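Local coordinates for ethanolamine utilization protein EutJ (Carboxydothermus hydrogenoformans Z-2901, PDB 3H1Q) that binds ATP in an actin-like ATPase fold and probably serves in ethanolamine utilization, at residues D140-D145 / L228-V233; L215-V220 / R248-E253; L12-I17 / P257-L262; P129-R134 / L262-G267. All blocks are in the same frame, centred on the assembly; numbering follows the deposited sequence.

Interaction 1 of 4, residues D140-D145 / L228-V233; sequences DGIVVD and LPVYVV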
loop_
_atom_site.group_PDB
_atom_site.type_symbol
_atom_site.label_atom_id
_atom_site.label_comp_id
_atom_site.label_asym_id
_atom_site.label_seq_id
_atom_site.Cartn_x
_atom_site.Cartn_y
_atom_site.Cartn_z
ATOM N N ASP A 140 -3.520 18.822 2.414
ATOM C CA ASP A 140 -2.454 19.185 3.345
ATOM C C ASP A 140 -2.401 18.156 4.465
ATOM O O ASP A 140 -3.409 17.901 5.123
ATOM C CB ASP A 140 -2.660 20.599 3.903
ATOM C CG ASP A 140 -3.210 21.579 2.860
ATOM O OD1 ASP A 140 -2.502 22.556 2.530
ATOM O OD2 ASP A 140 -4.351 21.378 2.372
ATOM N N GLY A 141 -1.239 17.542 4.658
ATOM C CA GLY A 141 -1.085 16.544 5.703
ATOM C C GLY A 141 0.204 15.770 5.588
ATOM O O GLY A 141 1.057 16.066 4.763
ATOM N N ILE A 142 0.355 14.765 6.419
ATOM C CA ILE A 142 1.525 13.951 6.331
ATOM C C ILE A 142 1.087 12.535 6.076
ATOM O O ILE A 142 0.123 12.065 6.704
ATOM C CB ILE A 142 2.302 14.040 7.605
ATOM C CG1 ILE A 142 2.984 15.412 7.636
ATOM C CG2 ILE A 142 3.296 12.873 7.723
ATOM C CD1 ILE A 142 3.779 15.710 8.886
ATOM N N VAL A 143 1.766 11.865 5.140
ATOM C CA VAL A 143 1.422 10.498 4.797
ATOM C C VAL A 143 2.553 9.562 5.153
ATOM O O VAL A 143 3.696 9.802 4.846
ATOM C CB VAL A 143 1.036 10.336 3.306
ATOM C CG1 VAL A 143 0.583 8.894 3.033
ATOM C CG2 VAL A 143 -0.056 11.332 2.899
ATOM N N VAL A 144 2.217 8.477 5.802
ATOM C CA VAL A 144 3.217 7.581 6.284
ATOM C C VAL A 144 2.836 6.206 5.739
ATOM O O VAL A 144 2.132 5.415 6.380
ATOM C CB VAL A 144 3.274 7.626 7.838
ATOM C CG1 VAL A 144 4.298 6.648 8.380
ATOM C CG2 VAL A 144 3.573 9.039 8.316
ATOM N N ASP A 145 3.271 5.938 4.519
ATOM C CA ASP A 145 3.019 4.656 3.901
ATOM C C ASP A 145 3.931 3.672 4.595
ATOM O O ASP A 145 5.130 3.722 4.425
ATOM C CB ASP A 145 3.341 4.740 2.410
ATOM C CG ASP A 145 2.738 3.589 1.593
ATOM O OD1 ASP A 145 2.485 2.490 2.158
ATOM O OD2 ASP A 145 2.524 3.788 0.365
ATOM N N LEU A 228 -0.147 20.011 10.593
ATOM C CA LEU A 228 -0.333 18.904 9.655
ATOM C C LEU A 228 -0.947 17.639 10.258
ATOM O O LEU A 228 -0.363 17.039 11.189
ATOM C CB LEU A 228 0.987 18.545 8.963
ATOM C CG LEU A 228 1.529 19.526 7.923
ATOM C CD1 LEU A 228 3.016 19.272 7.687
ATOM C CD2 LEU A 228 0.721 19.452 6.616
ATOM N N PRO A 229 -2.132 17.242 9.728
ATOM C CA PRO A 229 -2.750 15.958 10.038
ATOM C C PRO A 229 -1.857 14.840 9.555
ATOM O O PRO A 229 -1.003 15.055 8.704
ATOM C CB PRO A 229 -4.052 15.996 9.242
ATOM C CG PRO A 229 -4.361 17.448 9.133
ATOM C CD PRO A 229 -3.026 18.076 8.902
ATOM N N VAL A 230 -2.055 13.657 10.107
ATOM C CA VAL A 230 -1.117 12.569 9.935
ATOM C C VAL A 230 -1.857 11.271 9.643
ATOM O O VAL A 230 -2.723 10.833 10.411
ATOM C CB VAL A 230 -0.232 12.435 11.168
ATOM C CG1 VAL A 230 0.600 11.174 11.115
ATOM C CG2 VAL A 230 0.636 13.651 11.276
ATOM N N TYR A 231 -1.499 10.658 8.523
ATOM C CA TYR A 231 -2.259 9.560 7.994
ATOM C C TYR A 231 -1.352 8.393 7.869
ATOM O O TYR A 231 -0.357 8.460 7.190
ATOM C CB TYR A 231 -2.786 9.958 6.643
ATOM C CG TYR A 231 -3.738 11.122 6.707
ATOM C CD1 TYR A 231 -5.114 10.914 6.775
ATOM C CD2 TYR A 231 -3.274 12.435 6.690
ATOM C CE1 TYR A 231 -6.015 11.980 6.814
ATOM C CE2 TYR A 231 -4.180 13.521 6.731
ATOM C CZ TYR A 231 -5.548 13.274 6.792
ATOM O OH TYR A 231 -6.447 14.319 6.841
ATOM N N VAL A 232 -1.668 7.320 8.546
ATOM C CA VAL A 232 -0.821 6.176 8.463
ATOM C C VAL A 232 -1.521 5.128 7.622
ATOM O O VAL A 232 -2.537 4.585 8.030
ATOM C CB VAL A 232 -0.494 5.654 9.844
ATOM C CG1 VAL A 232 0.207 4.321 9.755
ATOM C CG2 VAL A 232 0.368 6.668 10.577
ATOM N N VAL A 233 -0.989 4.860 6.434
ATOM C CA VAL A 233 -1.569 3.879 5.534
ATOM C C VAL A 233 -0.558 2.770 5.317
ATOM O O VAL A 233 0.537 2.856 5.855
ATOM C CB VAL A 233 -1.947 4.506 4.193
ATOM C CG1 VAL A 233 -2.888 5.670 4.407
ATOM C CG2 VAL A 233 -0.718 4.950 3.457
#
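Ile142 and Leu228 cross at about a right angle at one end of this strand pair: CD1 and CG1 of the isoleucine lie against CB and CD1 of the leucine, with CD1 to CD1 at 3.8 Å. The other leucine branch, CD2, turns to the backbone of Gly141, 3.4 Å from its N. On the face that carries Ile142, the branches of Val230 and Val232 follow their neighbours in register, CG2 of Val230 lying 4.1 Å from CB of Ile142 and CG2 of Val232 meeting CB of Val144. The opposite face carries Val143, Asp145, Tyr231 and Val233. There the Tyr231 ring presents an edge to the other strand, and O of Ile142 lies in the ring plane, 3.4 Å from CD2. The strands 141-145 and 230-233 run parallel, their axes 18° apart, at one margin of the mixed four-stranded sheet of an actin-like ATPase domain. Four backbone bonds tie them: Ile142 N to Pro229 O, Tyr231 N to Ile142 O, Val144 N to Tyr231 O and Val233 N to Val144 O. The third is nearly straight at the acceptor, with a C=O...N angle of 173°, whereas Val233 N stands 47° out of the carbonyl plane of Val144. Helix 128-136 packs on the Val143 face through Ala132 and Leu136. Further along, CG2 of Val233 sits between its own N and carbonyl carbon and touches CA of Asp145 at 3.8 Å; the Asp145 carboxylate bonds to Thr264 and touches the bound ATP.

Interaction 2 of 4, residues L215-V220 / R248-E253; sequences LIVKEV and RFLGKE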
loop_
_atom_site.group_PDB
_atom_site.type_symbol
_atom_site.label_atom_id
_atom_site.label_comp_id
_atom_site.label_asym_id
_atom_site.label_seq_id
_atom_site.Cartn_x
_atom_site.Cartn_y
_atom_site.Cartn_z
ATOM N N LEU A 215 9.146 7.199 16.289
ATOM C CA LEU A 215 10.202 8.157 16.606
ATOM C C LEU A 215 10.992 8.599 15.369
ATOM O O LEU A 215 11.455 9.748 15.288
ATOM C CB LEU A 215 11.107 7.603 17.713
ATOM C CG LEU A 215 10.262 7.287 18.964
ATOM C CD1 LEU A 215 10.938 6.330 19.972
ATOM C CD2 LEU A 215 9.757 8.571 19.633
ATOM N N ILE A 216 11.118 7.694 14.397
ATOM C CA ILE A 216 11.751 8.028 13.134
ATOM C C ILE A 216 10.921 9.087 12.399
ATOM O O ILE A 216 11.471 10.011 11.795
ATOM C CB ILE A 216 11.982 6.765 12.282
ATOM C CG1 ILE A 216 12.983 5.842 12.985
ATOM C CG2 ILE A 216 12.447 7.120 10.862
ATOM C CD1 ILE A 216 13.094 4.459 12.378
ATOM N N VAL A 217 9.601 8.963 12.483
ATOM C CA VAL A 217 8.710 9.894 11.809
ATOM C C VAL A 217 8.728 11.189 12.575
ATOM O O VAL A 217 8.903 12.254 11.988
ATOM C CB VAL A 217 7.266 9.365 11.752
ATOM C CG1 VAL A 217 6.398 10.268 10.880
ATOM C CG2 VAL A 217 7.245 7.914 11.257
ATOM N N LYS A 218 8.562 11.070 13.894
ATOM C CA LYS A 218 8.642 12.199 14.837
ATOM C C LYS A 218 9.750 13.127 14.411
ATOM O O LYS A 218 9.536 14.334 14.262
ATOM C CB LYS A 218 8.930 11.696 16.261
ATOM C CG LYS A 218 8.668 12.720 17.376
ATOM C CD LYS A 218 8.832 12.137 18.806
ATOM C CE LYS A 218 10.055 12.718 19.548
ATOM N NZ LYS A 218 10.318 12.129 20.910
ATOM N N GLU A 219 10.922 12.524 14.206
ATOM C CA GLU A 219 12.113 13.204 13.739
ATOM C C GLU A 219 11.882 13.983 12.452
ATOM O O GLU A 219 12.113 15.188 12.396
ATOM C CB GLU A 219 13.258 12.209 13.549
ATOM C CG GLU A 219 14.367 12.355 14.563
ATOM C CD GLU A 219 15.197 13.650 14.395
ATOM O OE1 GLU A 219 16.416 13.615 14.702
ATOM O OE2 GLU A 219 14.646 14.701 13.969
ATOM N N VAL A 220 11.420 13.300 11.419
ATOM C CA VAL A 220 11.257 13.934 10.129
ATOM C C VAL A 220 10.205 15.053 10.171
ATOM O O VAL A 220 10.257 16.000 9.379
ATOM C CB VAL A 220 10.893 12.883 9.110
ATOM C CG1 VAL A 220 11.199 13.376 7.705
ATOM C CG2 VAL A 220 11.682 11.615 9.406
ATOM N N ARG A 248 0.586 7.048 20.195
ATOM C CA ARG A 248 1.334 7.428 21.406
ATOM C C ARG A 248 2.759 7.846 21.073
ATOM O O ARG A 248 3.063 9.046 21.081
ATOM C CB ARG A 248 1.336 6.311 22.461
ATOM N N PHE A 249 3.611 6.867 20.747
ATOM C CA PHE A 249 5.057 7.089 20.613
ATOM C C PHE A 249 5.413 8.254 19.726
ATOM O O PHE A 249 6.459 8.867 19.896
ATOM C CB PHE A 249 5.767 5.847 20.108
ATOM C CG PHE A 249 5.562 4.659 20.971
ATOM C CD1 PHE A 249 6.219 4.544 22.186
ATOM C CD2 PHE A 249 4.710 3.640 20.571
ATOM C CE1 PHE A 249 6.029 3.420 23.008
ATOM C CE2 PHE A 249 4.505 2.503 21.381
ATOM C CZ PHE A 249 5.166 2.396 22.604
ATOM N N LEU A 250 4.542 8.555 18.773
ATOM C CA LEU A 250 4.771 9.684 17.882
ATOM C C LEU A 250 4.547 11.012 18.613
ATOM O O LEU A 250 5.330 11.959 18.464
ATOM C CB LEU A 250 3.888 9.585 16.636
ATOM C CG LEU A 250 3.941 10.819 15.734
ATOM C CD1 LEU A 250 5.181 10.819 14.862
ATOM C CD2 LEU A 250 2.693 10.896 14.887
ATOM N N GLY A 251 3.483 11.069 19.408
ATOM C CA GLY A 251 3.140 12.292 20.085
ATOM C C GLY A 251 1.752 12.752 19.727
ATOM O O GLY A 251 0.991 13.130 20.611
ATOM N N LYS A 252 1.406 12.748 18.442
ATOM C CA LYS A 252 0.009 13.015 18.093
ATOM C C LYS A 252 -0.714 11.800 17.537
ATOM O O LYS A 252 -0.075 10.863 17.024
ATOM C CB LYS A 252 -0.184 14.274 17.224
ATOM C CG LYS A 252 0.804 14.496 16.090
ATOM C CD LYS A 252 0.615 15.915 15.527
ATOM C CE LYS A 252 1.051 16.039 14.054
ATOM N NZ LYS A 252 2.539 16.163 13.826
ATOM N N GLU A 253 -2.041 11.810 17.695
ATOM C CA GLU A 253 -2.908 10.723 17.242
ATOM C C GLU A 253 -2.836 10.634 15.729
ATOM O O GLU A 253 -2.638 11.643 15.040
ATOM C CB GLU A 253 -4.367 10.929 17.722
#
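Phe249 meets Leu215 through its backbone rather than its ring: CD2 of the leucine lies 3.3 Å from Phe249 O, while the ring leads off toward other residues of helix 199-220, namely Arg207, Glu211 and Ala214. The same carbonyl has the aliphatic chain of Lys218 on its fringe, with CD of the lysine 4.2 Å from Phe249 O. Next along the chain, Leu250 makes the main apolar contact. Its CG is anti to the backbone N (chi1 173°), and the CD1 branch carried beyond it reaches the last turns of helix 199-220. There CD1 of Leu250 approaches the backbone of Lys218, 3.5 Å from its N and 3.7 Å from its CA, and also meets CB of Val217 at 4.0 Å. Ala214, one turn earlier, touches the same leucine. The carbonyl of Leu250 faces the lysine chain, whose CD comes to 3.5 Å from Leu250 O, with CG close behind. Gly251 then ends helix 242-250 with a positive phi of 122°; at this backbone conformation a beta-carbon would collide with O of Leu250, which accounts for a glycine at the helix end. The contact thus joins the C-terminal ends of two helices that flank strand 230-233 in sequence within the actin-like ATPase domain, away from the nucleotide. No hydrogen bond crosses between the segments. Carbonyl oxygens at the end of one helix are met by methyl and methylene groups of the other, so that the joint rests on van der Waals packing, with Val217 and Leu250 buried and the lysine exposed to solvent.

Interaction 3 of 4, residues L12-I17 / P257-L262; sequences LLNDLI and PIHPLL. With ATP (adenosine-5'-triphosphate), chain C.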
loop_
_atom_site.group_PDB
_atom_site.type_symbol
_atom_site.label_atom_id
_atom_site.label_comp_id
_atom_site.label_asym_id
_atom_site.label_seq_id
_atom_site.Cartn_x
_atom_site.Cartn_y
_atom_site.Cartn_z
ATOM N N LEU A 12 -15.311 -2.173 -0.111
ATOM C CA LEU A 12 -15.707 -2.781 -1.372
ATOM C C LEU A 12 -14.512 -3.497 -1.983
ATOM O O LEU A 12 -14.533 -4.723 -2.188
ATOM C CB LEU A 12 -16.240 -1.729 -2.352
ATOM C CG LEU A 12 -16.826 -2.239 -3.673
ATOM C CD1 LEU A 12 -17.972 -3.195 -3.425
ATOM C CD2 LEU A 12 -17.271 -1.108 -4.593
ATOM N N LEU A 13 -13.459 -2.717 -2.231
ATOM C CA LEU A 13 -12.283 -3.200 -2.903
ATOM C C LEU A 13 -11.749 -4.379 -2.166
ATOM O O LEU A 13 -11.252 -5.317 -2.773
ATOM C CB LEU A 13 -11.229 -2.124 -2.990
ATOM C CG LEU A 13 -10.077 -2.459 -3.926
ATOM C CD1 LEU A 13 -10.570 -2.872 -5.268
ATOM C CD2 LEU A 13 -9.183 -1.284 -4.071
ATOM N N ASN A 14 -11.876 -4.375 -0.858
ATOM C CA ASN A 14 -11.391 -5.535 -0.138
ATOM C C ASN A 14 -12.131 -6.830 -0.513
ATOM O O ASN A 14 -11.518 -7.904 -0.644
ATOM C CB ASN A 14 -11.453 -5.348 1.362
ATOM C CG ASN A 14 -10.911 -6.531 2.073
ATOM O OD1 ASN A 14 -9.737 -6.800 1.943
ATOM N ND2 ASN A 14 -11.753 -7.282 2.796
ATOM N N ASP A 15 -13.453 -6.712 -0.658
ATOM C CA ASP A 15 -14.247 -7.815 -1.101
ATOM C C ASP A 15 -14.033 -8.194 -2.559
ATOM O O ASP A 15 -13.931 -9.381 -2.869
ATOM C CB ASP A 15 -15.703 -7.561 -0.801
ATOM C CG ASP A 15 -16.079 -8.068 0.567
ATOM O OD1 ASP A 15 -15.662 -9.200 0.935
ATOM O OD2 ASP A 15 -16.782 -7.344 1.305
ATOM N N LEU A 16 -13.973 -7.202 -3.444
ATOM C CA LEU A 16 -13.769 -7.494 -4.851
ATOM C C LEU A 16 -12.537 -8.386 -4.934
ATOM O O LEU A 16 -12.584 -9.455 -5.577
ATOM C CB LEU A 16 -13.623 -6.222 -5.703
ATOM C CG LEU A 16 -14.851 -5.283 -5.707
ATOM C CD1 LEU A 16 -14.671 -4.113 -6.646
ATOM C CD2 LEU A 16 -16.200 -5.970 -6.051
ATOM N N ILE A 17 -11.474 -7.986 -4.222
ATOM C CA ILE A 17 -10.261 -8.770 -4.173
ATOM C C ILE A 17 -10.479 -10.125 -3.538
ATOM O O ILE A 17 -10.418 -11.127 -4.213
ATOM C CB ILE A 17 -9.146 -8.044 -3.468
ATOM C CG1 ILE A 17 -8.620 -6.920 -4.372
ATOM C CG2 ILE A 17 -8.054 -9.019 -3.155
ATOM C CD1 ILE A 17 -8.185 -5.687 -3.658
ATOM N N PRO A 257 -6.766 4.233 7.891
ATOM C CA PRO A 257 -8.098 3.952 7.337
ATOM C C PRO A 257 -8.476 2.492 7.403
ATOM O O PRO A 257 -7.628 1.671 7.676
ATOM C CB PRO A 257 -7.998 4.449 5.890
ATOM C CG PRO A 257 -6.840 5.372 5.892
ATOM C CD PRO A 257 -5.865 4.756 6.857
ATOM N N ILE A 258 -9.756 2.184 7.184
ATOM C CA ILE A 258 -10.268 0.803 7.310
ATOM C C ILE A 258 -9.328 -0.250 6.656
ATOM O O ILE A 258 -8.925 -1.209 7.323
ATOM C CB ILE A 258 -11.763 0.657 6.833
ATOM N N HIS A 259 -8.941 -0.111 5.396
ATOM C CA HIS A 259 -8.128 -1.209 4.835
ATOM C C HIS A 259 -6.761 -0.676 4.426
ATOM O O HIS A 259 -6.501 -0.450 3.247
ATOM C CB HIS A 259 -8.828 -1.923 3.676
ATOM C CG HIS A 259 -9.828 -2.948 4.101
ATOM N ND1 HIS A 259 -9.464 -4.163 4.637
ATOM C CD2 HIS A 259 -11.179 -2.967 4.015
ATOM C CE1 HIS A 259 -10.546 -4.875 4.899
ATOM N NE2 HIS A 259 -11.599 -4.176 4.522
ATOM N N PRO A 260 -5.880 -0.479 5.411
ATOM C CA PRO A 260 -4.701 0.349 5.152
ATOM C C PRO A 260 -3.939 -0.056 3.863
ATOM O O PRO A 260 -3.722 0.815 2.990
ATOM C CB PRO A 260 -3.867 0.209 6.441
ATOM C CG PRO A 260 -4.421 -0.983 7.139
ATOM C CD PRO A 260 -5.848 -1.113 6.736
ATOM N N LEU A 261 -3.631 -1.356 3.727
ATOM C CA LEU A 261 -2.944 -1.939 2.556
ATOM C C LEU A 261 -3.437 -1.493 1.191
ATOM O O LEU A 261 -2.677 -1.531 0.230
ATOM C CB LEU A 261 -3.015 -3.464 2.598
ATOM C CG LEU A 261 -2.095 -4.324 1.709
ATOM C CD1 LEU A 261 -1.825 -5.665 2.388
ATOM C CD2 LEU A 261 -2.588 -4.528 0.242
ATOM N N LEU A 262 -4.690 -1.076 1.106
ATOM C CA LEU A 262 -5.323 -0.776 -0.156
ATOM C C LEU A 262 -5.257 0.680 -0.572
ATOM O O LEU A 262 -5.650 1.057 -1.695
ATOM C CB LEU A 262 -6.773 -1.241 -0.113
ATOM C CG LEU A 262 -6.841 -2.756 -0.188
ATOM C CD1 LEU A 262 -8.247 -3.251 0.111
ATOM C CD2 LEU A 262 -6.370 -3.175 -1.584
HETATM P PG ATP C . 3.578 -0.797 -0.666
HETATM O O1G ATP C . 2.250 -1.471 -0.980
HETATM O O2G ATP C . 3.596 -0.073 0.652
HETATM O O3G ATP C . 4.065 0.133 -1.770
HETATM P PB ATP C . 4.170 -3.457 -0.041
HETATM O O1B ATP C . 5.294 -4.392 0.247
HETATM O O2B ATP C . 3.140 -3.951 -1.021
HETATM O O3B ATP C . 4.657 -1.978 -0.431
HETATM P PA ATP C . 1.952 -3.168 1.895
HETATM O O1A ATP C . 1.076 -3.910 0.928
HETATM O O2A ATP C . 1.626 -1.727 2.196
HETATM O O3A ATP C . 3.495 -3.144 1.396
HETATM O "O5'" ATP C . 2.118 -4.028 3.238
HETATM C "C5'" ATP C . 2.631 -5.347 3.309
HETATM C "C4'" ATP C . 2.786 -5.594 4.794
HETATM O "O4'" ATP C . 1.512 -5.440 5.429
HETATM C "C3'" ATP C . 3.226 -7.011 5.079
HETATM O "O3'" ATP C . 4.283 -7.032 6.043
HETATM C "C2'" ATP C . 2.037 -7.665 5.730
HETATM O "O2'" ATP C . 2.438 -8.614 6.711
HETATM C "C1'" ATP C . 1.264 -6.508 6.339
HETATM N N9 ATP C . -0.129 -7.034 6.542
HETATM C C8 ATP C . -1.019 -7.436 5.608
HETATM N N7 ATP C . -2.152 -7.940 6.172
HETATM C C5 ATP C . -2.004 -7.888 7.507
HETATM C C6 ATP C . -2.810 -8.243 8.708
HETATM N N6 ATP C . -4.049 -8.774 8.603
HETATM N N1 ATP C . -2.266 -8.015 9.932
HETATM C C2 ATP C . -1.041 -7.487 10.101
HETATM N N3 ATP C . -0.260 -7.128 9.060
HETATM C C4 ATP C . -0.668 -7.300 7.754
#
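Asn14 lies flat over one face of the His259 ring, joining the N-terminal helix 3-18 to the loop that leads into helix 263-269 of this actin-like ATPase fold. The stacking contact is close to parallel: the amide and ring planes are 19° apart, and CG of Asn14 lies 3.3 Å from CE1 of His259. A CH-pi contact accompanies it, CB of Asn14 standing 3.5 Å from the centroid of the His259 ring. CG of Asn14 is anti to the backbone N (chi1 -178°), which carries the amide out over the imidazole. The ring is also held by a polar bond outside this pair, ND1 of His259 to the hydroxyl of Tyr238. An alanine in place of His259 would probably leave the Asn14 amide without its stacking surface and the Tyr238 hydroxyl without this partner. Apolar contacts make up the rest and converge on Leu262. Its CD1 lies against the helix backbone, 3.9 Å from CA of Asn14, while CD2 meets CD1 of Ile17 tip to tip at 3.7 Å and CD2 of Leu13 at 4.2 Å. The neighbouring Leu261 belongs to the ATP pocket, so one short turn of chain packs on the N-terminal helix and on the nucleotide: CG of Leu261 lies 3.3 Å from O1A of the ATP, and its CD1 is 3.8 Å from C8 of the adenine.

Interaction 4 of 4, residues P129-R134 / L262-G267; sequences PVAAAR and LVTPLG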
loop_
_atom_site.group_PDB
_atom_site.type_symbol
_atom_site.label_atom_id
_atom_site.label_comp_id
_atom_site.label_asym_id
_atom_site.label_seq_id
_atom_site.Cartn_x
_atom_site.Cartn_y
_atom_site.Cartn_z
ATOM N N PRO A 129 3.682 8.511 -2.674
ATOM C CA PRO A 129 3.181 9.716 -2.041
ATOM C C PRO A 129 2.034 10.372 -2.785
ATOM O O PRO A 129 1.018 10.674 -2.182
ATOM C CB PRO A 129 4.397 10.636 -2.075
ATOM C CG PRO A 129 5.564 9.710 -1.972
ATOM C CD PRO A 129 5.120 8.334 -2.399
ATOM N N VAL A 130 2.190 10.606 -4.082
ATOM C CA VAL A 130 1.146 11.309 -4.837
ATOM C C VAL A 130 -0.145 10.497 -4.803
ATOM O O VAL A 130 -1.236 11.052 -4.697
ATOM C CB VAL A 130 1.595 11.594 -6.273
ATOM N N ALA A 131 0.005 9.177 -4.843
ATOM C CA ALA A 131 -1.116 8.258 -4.954
ATOM C C ALA A 131 -1.855 8.200 -3.632
ATOM O O ALA A 131 -2.990 8.696 -3.512
ATOM C CB ALA A 131 -0.619 6.856 -5.362
ATOM N N ALA A 132 -1.196 7.557 -2.665
ATOM C CA ALA A 132 -1.572 7.568 -1.270
ATOM C C ALA A 132 -2.439 8.783 -0.964
ATOM O O ALA A 132 -3.590 8.643 -0.524
ATOM C CB ALA A 132 -0.325 7.586 -0.430
ATOM N N ALA A 133 -1.892 9.968 -1.247
ATOM C CA ALA A 133 -2.554 11.247 -0.978
ATOM C C ALA A 133 -3.934 11.327 -1.612
ATOM O O ALA A 133 -4.927 11.515 -0.911
ATOM C CB ALA A 133 -1.687 12.403 -1.464
ATOM N N ARG A 134 -3.971 11.154 -2.933
ATOM C CA ARG A 134 -5.177 11.327 -3.746
ATOM C C ARG A 134 -6.298 10.476 -3.224
ATOM O O ARG A 134 -7.433 10.953 -3.129
ATOM C CB ARG A 134 -4.922 10.974 -5.213
ATOM C CG ARG A 134 -6.090 11.337 -6.098
ATOM C CD ARG A 134 -5.788 11.043 -7.547
ATOM N NE ARG A 134 -6.875 11.452 -8.448
ATOM C CZ ARG A 134 -6.823 11.357 -9.780
ATOM N NH1 ARG A 134 -5.748 10.865 -10.388
ATOM N NH2 ARG A 134 -7.853 11.753 -10.517
ATOM N N LEU A 262 -4.690 -1.076 1.106
ATOM C CA LEU A 262 -5.323 -0.776 -0.156
ATOM C C LEU A 262 -5.257 0.680 -0.572
ATOM O O LEU A 262 -5.650 1.057 -1.695
ATOM C CB LEU A 262 -6.773 -1.241 -0.113
ATOM C CG LEU A 262 -6.841 -2.756 -0.188
ATOM C CD1 LEU A 262 -8.247 -3.251 0.111
ATOM C CD2 LEU A 262 -6.370 -3.175 -1.584
ATOM N N VAL A 263 -4.766 1.526 0.312
ATOM C CA VAL A 263 -4.964 2.952 0.014
ATOM C C VAL A 263 -4.174 3.380 -1.220
ATOM O O VAL A 263 -4.754 3.999 -2.110
ATOM C CB VAL A 263 -4.757 3.915 1.242
ATOM C CG1 VAL A 263 -5.030 5.370 0.852
ATOM C CG2 VAL A 263 -5.650 3.484 2.398
ATOM N N THR A 264 -2.885 3.023 -1.282
ATOM C CA THR A 264 -2.040 3.444 -2.398
ATOM C C THR A 264 -2.526 2.790 -3.675
ATOM O O THR A 264 -2.779 3.495 -4.657
ATOM C CB THR A 264 -0.518 3.145 -2.185
ATOM O OG1 THR A 264 -0.093 3.665 -0.917
ATOM C CG2 THR A 264 0.331 3.800 -3.290
ATOM N N PRO A 265 -2.666 1.445 -3.668
ATOM C CA PRO A 265 -3.178 0.784 -4.862
ATOM C C PRO A 265 -4.408 1.503 -5.458
ATOM O O PRO A 265 -4.407 1.834 -6.657
ATOM C CB PRO A 265 -3.516 -0.603 -4.355
ATOM C CG PRO A 265 -2.530 -0.837 -3.256
ATOM C CD PRO A 265 -2.341 0.477 -2.601
ATOM N N LEU A 266 -5.411 1.807 -4.633
ATOM C CA LEU A 266 -6.592 2.484 -5.123
ATOM C C LEU A 266 -6.204 3.822 -5.675
ATOM O O LEU A 266 -6.814 4.297 -6.633
ATOM C CB LEU A 266 -7.630 2.679 -4.024
ATOM C CG LEU A 266 -8.781 3.658 -4.341
ATOM C CD1 LEU A 266 -9.756 3.126 -5.389
ATOM C CD2 LEU A 266 -9.536 4.014 -3.066
ATOM N N GLY A 267 -5.210 4.451 -5.062
ATOM C CA GLY A 267 -4.763 5.779 -5.511
ATOM C C GLY A 267 -4.132 5.757 -6.904
ATOM O O GLY A 267 -4.434 6.602 -7.739
#
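Ala131 and Ala132 pack on Thr264 and Gly267 in a buried helix-to-helix crossing near the centre of the chain, where helix 128-136 meets helix 263-269 in the actin-like ATPase fold. The axes of the two short segments approach to 7.2 Å and cross at 95°, a close approach in keeping with the alanines and glycine at the crossing. CA of Ala132 lies only 4.3 Å from CA of Thr264, and Ala131 and Gly267 are almost as near. A CB on Gly267 would point at the other helix and run into O of Ala131, so the absence of a side chain is consistent with the close backbones here. No hydrogen bond links the segments; the contact is steric. Thr264 divides its branches between two neighbours, with CG2 anti to the backbone N and 3.8 Å from CB of Ala131, and OG1 beside CB of Ala132. That hydroxyl is bonded to OD2 of Asp145, a residue of the ATP pocket, which ties the crossing to the sheet. A valine in place of Thr264 would probably leave the Asp145 carboxylate without this hydroxyl partner and freer to turn beside the nucleotide. The residue before it, Val263, also packs on Ala135 and Leu136 and on Leu10 of helix 3-18. Its CG1, anti to the backbone N, comes to 3.8 Å from O of Ala132.

How the interactions relate
Interactions 1 and 4 are buried, whereas interactions 2 and 3 are only partly so, and interaction 2 lies farthest from the chain centre. Only interaction 1 is held across its segments by hydrogen bonds, as a strand pair must be; the others rest on packing, of aliphatic groups against carbonyls and each other in interaction 2, a stacked amide and imidazole beside a leucine cluster in interaction 3 and small residues in interaction 4. Interactions 3 and 4 share Leu262, at the entry to helix 263-269. The Asp145-Thr264 pair joins interactions 1 and 4 beside the ATP. Interaction 2 touches interaction 1 through Val217 and Lys252, on the sheet face bearing Val144 and Val230.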